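Local coordinates for protein thermosome subunit (Methanococcoides burtonii, PDB 3AQ1) that probably binds and hydrolyses ATP to help unfolded proteins fold, as a group II chaperonin subunit of the TCP-1 family, at residues A[406-417]-A[429-437]. Residues are numbered along the deposited sequence; the frame is centred on the assembly and turned at random.
Sequences AGLDPIDIMVEL and GLNVYTGEV
Val437 packs against Leu417 and Glu416 of helix 410-422. Val437 CG1 meets Leu417 CD2 at 3.4 Å. Val437 CG2 sits beside the aliphatic part of Glu416, 3.7 Å from Glu416 CG. Val437 CG1 is anti to the backbone N (chi1 172°), and this turns both methyls to the helix. Leu417 CD2 also lies over the backbone of the neighbouring strand, 3.7 Å from Gly429 CA.

Ile413, one turn earlier, is buried between the helix and the hairpin. Ile413 CD1 touches Leu430 CD1 at 3.9 Å, and the two side chains cross at about a right angle. Ile413 CD1 also packs against the carbonyl oxygen of Gly435. Ile413 also touches Ala403 of helix 397-405.

Leu408 and Leu430 meet tip to tip, with CD1 of Leu408 4.0 Å from CD2 of Leu430. Leu408 CD1 also lies 3.8 Å from Gly435 CA. At the far end, Ala406 CB touches Val432 CG1. No hydrogen bond crosses the contact; it is held mainly by apolar side chains, with the CG of Glu416 joining in.

Within the hairpin loop, Asn431 OD1 accepts from Tyr433 N in the carbonyl plane and from Thr434 N above it, an Asx turn and Asx motif. Asn431 N also donates to Glu436 O.

Helix 397-405 ends in a Schellman motif at Gly407, and Asp409 caps helix 410-422 through a weak bond to Ile411 N. The second helix packs on the antiparallel beta-hairpin of strands 428-430 and 437-439, consistent with the equatorial domain of a group II chaperonin.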
loop_
_atom_site.group_PDB
_atom_site.type_symbol
_atom_site.label_atom_id
_atom_site.label_comp_id
_atom_site.label_asym_id
_atom_site.label_seq_id
_atom_site.Cartn_x
_atom_site.Cartn_y
_atom_site.Cartn_z
ATOM N N ALA A 406 8.891 13.506 23.657
ATOM C CA ALA A 406 7.871 13.211 24.654
ATOM C C ALA A 406 8.165 13.949 25.963
ATOM O O ALA A 406 7.475 13.752 26.971
ATOM C CB ALA A 406 7.779 11.706 24.894
ATOM N N GLY A 407 9.199 14.791 25.938
ATOM C CA GLY A 407 9.630 15.539 27.107
ATOM C C GLY A 407 9.999 14.649 28.278
ATOM O O GLY A 407 9.632 14.919 29.421
ATOM N N LEU A 408 10.729 13.579 27.987
ATOM C CA LEU A 408 11.130 12.620 29.010
ATOM C C LEU A 408 12.642 12.650 29.221
ATOM O O LEU A 408 13.381 13.249 28.433
ATOM C CB LEU A 408 10.680 11.207 28.622
ATOM C CG LEU A 408 9.173 10.957 28.584
ATOM C CD1 LEU A 408 8.826 9.755 27.727
ATOM C CD2 LEU A 408 8.650 10.767 29.984
ATOM N N ASP A 409 13.088 12.007 30.295
ATOM C CA ASP A 409 14.506 11.842 30.572
ATOM C C ASP A 409 15.092 10.731 29.702
ATOM O O ASP A 409 14.799 9.554 29.894
ATOM C CB ASP A 409 14.721 11.513 32.052
ATOM C CG ASP A 409 16.193 11.451 32.435
ATOM O OD1 ASP A 409 17.049 11.876 31.621
ATOM O OD2 ASP A 409 16.484 10.984 33.562
ATOM N N PRO A 410 15.939 11.100 28.747
ATOM C CA PRO A 410 16.497 10.078 27.862
ATOM C C PRO A 410 17.338 9.074 28.635
ATOM O O PRO A 410 17.228 7.882 28.370
ATOM C CB PRO A 410 17.374 10.884 26.906
ATOM C CG PRO A 410 16.852 12.285 26.999
ATOM C CD PRO A 410 16.434 12.440 28.423
ATOM N N ILE A 411 18.149 9.547 29.578
ATOM C CA ILE A 411 19.020 8.668 30.352
ATOM C C ILE A 411 18.197 7.578 31.027
ATOM O O ILE A 411 18.544 6.400 30.988
ATOM C CB ILE A 411 19.801 9.447 31.417
ATOM C CG1 ILE A 411 20.609 10.571 30.768
ATOM C CG2 ILE A 411 20.721 8.514 32.189
ATOM C CD1 ILE A 411 21.394 10.104 29.558
ATOM N N ASP A 412 17.100 7.979 31.646
ATOM C CA ASP A 412 16.204 7.035 32.289
ATOM C C ASP A 412 15.717 5.970 31.317
ATOM O O ASP A 412 15.751 4.778 31.629
ATOM C CB ASP A 412 15.005 7.768 32.892
ATOM C CG ASP A 412 15.229 8.150 34.336
ATOM O OD1 ASP A 412 16.401 8.155 34.761
ATOM O OD2 ASP A 412 14.236 8.437 35.043
ATOM N N ILE A 413 15.258 6.409 30.146
ATOM C CA ILE A 413 14.705 5.509 29.138
ATOM C C ILE A 413 15.756 4.584 28.528
ATOM O O ILE A 413 15.483 3.404 28.297
ATOM C CB ILE A 413 14.031 6.281 27.988
ATOM C CG1 ILE A 413 12.909 7.186 28.516
ATOM C CG2 ILE A 413 13.534 5.311 26.924
ATOM C CD1 ILE A 413 11.819 6.436 29.187
ATOM N N MET A 414 16.947 5.124 28.265
ATOM C CA MET A 414 18.032 4.353 27.656
ATOM C C MET A 414 18.579 3.278 28.592
ATOM O O MET A 414 18.891 2.160 28.168
ATOM C CB MET A 414 19.166 5.265 27.164
ATOM C CG MET A 414 18.841 6.038 25.880
ATOM S SD MET A 414 18.065 5.033 24.588
ATOM C CE MET A 414 19.318 3.779 24.313
ATOM N N VAL A 415 18.706 3.621 29.867
ATOM C CA VAL A 415 19.106 2.644 30.861
ATOM C C VAL A 415 18.116 1.495 30.823
ATOM O O VAL A 415 18.489 0.335 30.687
ATOM C CB VAL A 415 19.148 3.285 32.259
ATOM C CG1 VAL A 415 19.127 2.226 33.366
ATOM C CG2 VAL A 415 20.363 4.204 32.368
ATOM N N GLU A 416 16.841 1.834 30.905
ATOM C CA GLU A 416 15.799 0.829 30.951
ATOM C C GLU A 416 15.717 0.031 29.640
ATOM O O GLU A 416 15.469 -1.175 29.670
ATOM C CB GLU A 416 14.466 1.482 31.330
ATOM C CG GLU A 416 13.269 0.554 31.315
ATOM C CD GLU A 416 13.406 -0.572 32.319
ATOM O OE1 GLU A 416 14.382 -0.540 33.101
ATOM O OE2 GLU A 416 12.544 -1.484 32.323
ATOM N N LEU A 417 15.939 0.684 28.497
ATOM C CA LEU A 417 15.936 -0.043 27.222
ATOM C C LEU A 417 17.123 -0.996 27.107
ATOM O O LEU A 417 16.973 -2.135 26.661
ATOM C CB LEU A 417 15.871 0.891 26.006
ATOM C CG LEU A 417 14.517 1.581 25.808
ATOM C CD1 LEU A 417 14.571 2.619 24.711
ATOM C CD2 LEU A 417 13.397 0.578 25.561
ATOM N N GLY A 429 10.349 -1.277 23.839
ATOM C CA GLY A 429 10.529 0.074 23.334
ATOM C C GLY A 429 9.744 1.102 24.130
ATOM O O GLY A 429 8.921 0.756 24.998
ATOM N N LEU A 430 9.986 2.376 23.839
ATOM C CA LEU A 430 9.324 3.448 24.572
ATOM C C LEU A 430 7.894 3.655 24.088
ATOM O O LEU A 430 7.657 3.865 22.907
ATOM C CB LEU A 430 10.111 4.753 24.469
ATOM C CG LEU A 430 9.448 5.978 25.121
ATOM C CD1 LEU A 430 9.076 5.695 26.573
ATOM C CD2 LEU A 430 10.328 7.226 25.020
ATOM N N ASN A 431 6.935 3.580 25.003
ATOM C CA ASN A 431 5.569 3.966 24.686
ATOM C C ASN A 431 5.436 5.458 24.911
ATOM O O ASN A 431 5.264 5.886 26.045
ATOM C CB ASN A 431 4.578 3.231 25.584
ATOM C CG ASN A 431 3.160 3.667 25.344
ATOM O OD1 ASN A 431 2.905 4.825 25.023
ATOM N ND2 ASN A 431 2.221 2.741 25.492
ATOM N N VAL A 432 5.514 6.250 23.846
ATOM C CA VAL A 432 5.718 7.691 24.015
ATOM C C VAL A 432 4.667 8.389 24.892
ATOM O O VAL A 432 4.948 9.421 25.513
ATOM C CB VAL A 432 5.899 8.414 22.669
ATOM C CG1 VAL A 432 5.518 9.886 22.793
ATOM C CG2 VAL A 432 7.339 8.282 22.204
ATOM N N TYR A 433 3.476 7.805 24.971
ATOM C CA TYR A 433 2.387 8.409 25.728
ATOM C C TYR A 433 2.449 8.096 27.229
ATOM O O TYR A 433 2.351 8.997 28.066
ATOM C CB TYR A 433 1.041 8.015 25.114
ATOM C CG TYR A 433 1.032 8.178 23.608
ATOM C CD1 TYR A 433 1.156 9.436 23.025
ATOM C CD2 TYR A 433 0.921 7.076 22.769
ATOM C CE1 TYR A 433 1.162 9.590 21.656
ATOM C CE2 TYR A 433 0.925 7.219 21.401
ATOM C CZ TYR A 433 1.044 8.477 20.848
ATOM O OH TYR A 433 1.052 8.617 19.479
ATOM N N THR A 434 2.647 6.827 27.569
ATOM C CA THR A 434 2.712 6.424 28.971
ATOM C C THR A 434 4.094 6.632 29.613
ATOM O O THR A 434 4.294 6.322 30.788
ATOM C CB THR A 434 2.248 4.958 29.161
ATOM O OG1 THR A 434 3.315 4.055 28.858
ATOM C CG2 THR A 434 1.074 4.658 28.255
ATOM N N GLY A 435 5.045 7.158 28.847
ATOM C CA GLY A 435 6.396 7.353 29.347
ATOM C C GLY A 435 7.129 6.091 29.782
ATOM O O GLY A 435 8.285 6.162 30.207
ATOM N N GLU A 436 6.474 4.935 29.668
ATOM C CA GLU A 436 7.065 3.655 30.078
ATOM C C GLU A 436 7.720 2.868 28.938
ATOM O O GLU A 436 7.493 3.133 27.760
ATOM C CB GLU A 436 6.014 2.760 30.733
ATOM C CG GLU A 436 5.644 3.121 32.152
ATOM C CD GLU A 436 4.534 2.224 32.685
ATOM O OE1 GLU A 436 3.843 1.563 31.868
ATOM O OE2 GLU A 436 4.352 2.178 33.922
ATOM N N VAL A 437 8.534 1.888 29.314
ATOM C CA VAL A 437 9.090 0.942 28.366
ATOM C C VAL A 437 8.329 -0.375 28.458
ATOM O O VAL A 437 8.215 -0.962 29.531
ATOM C CB VAL A 437 10.558 0.673 28.639
ATOM C CG1 VAL A 437 11.024 -0.463 27.764
ATOM C CG2 VAL A 437 11.374 1.918 28.384
#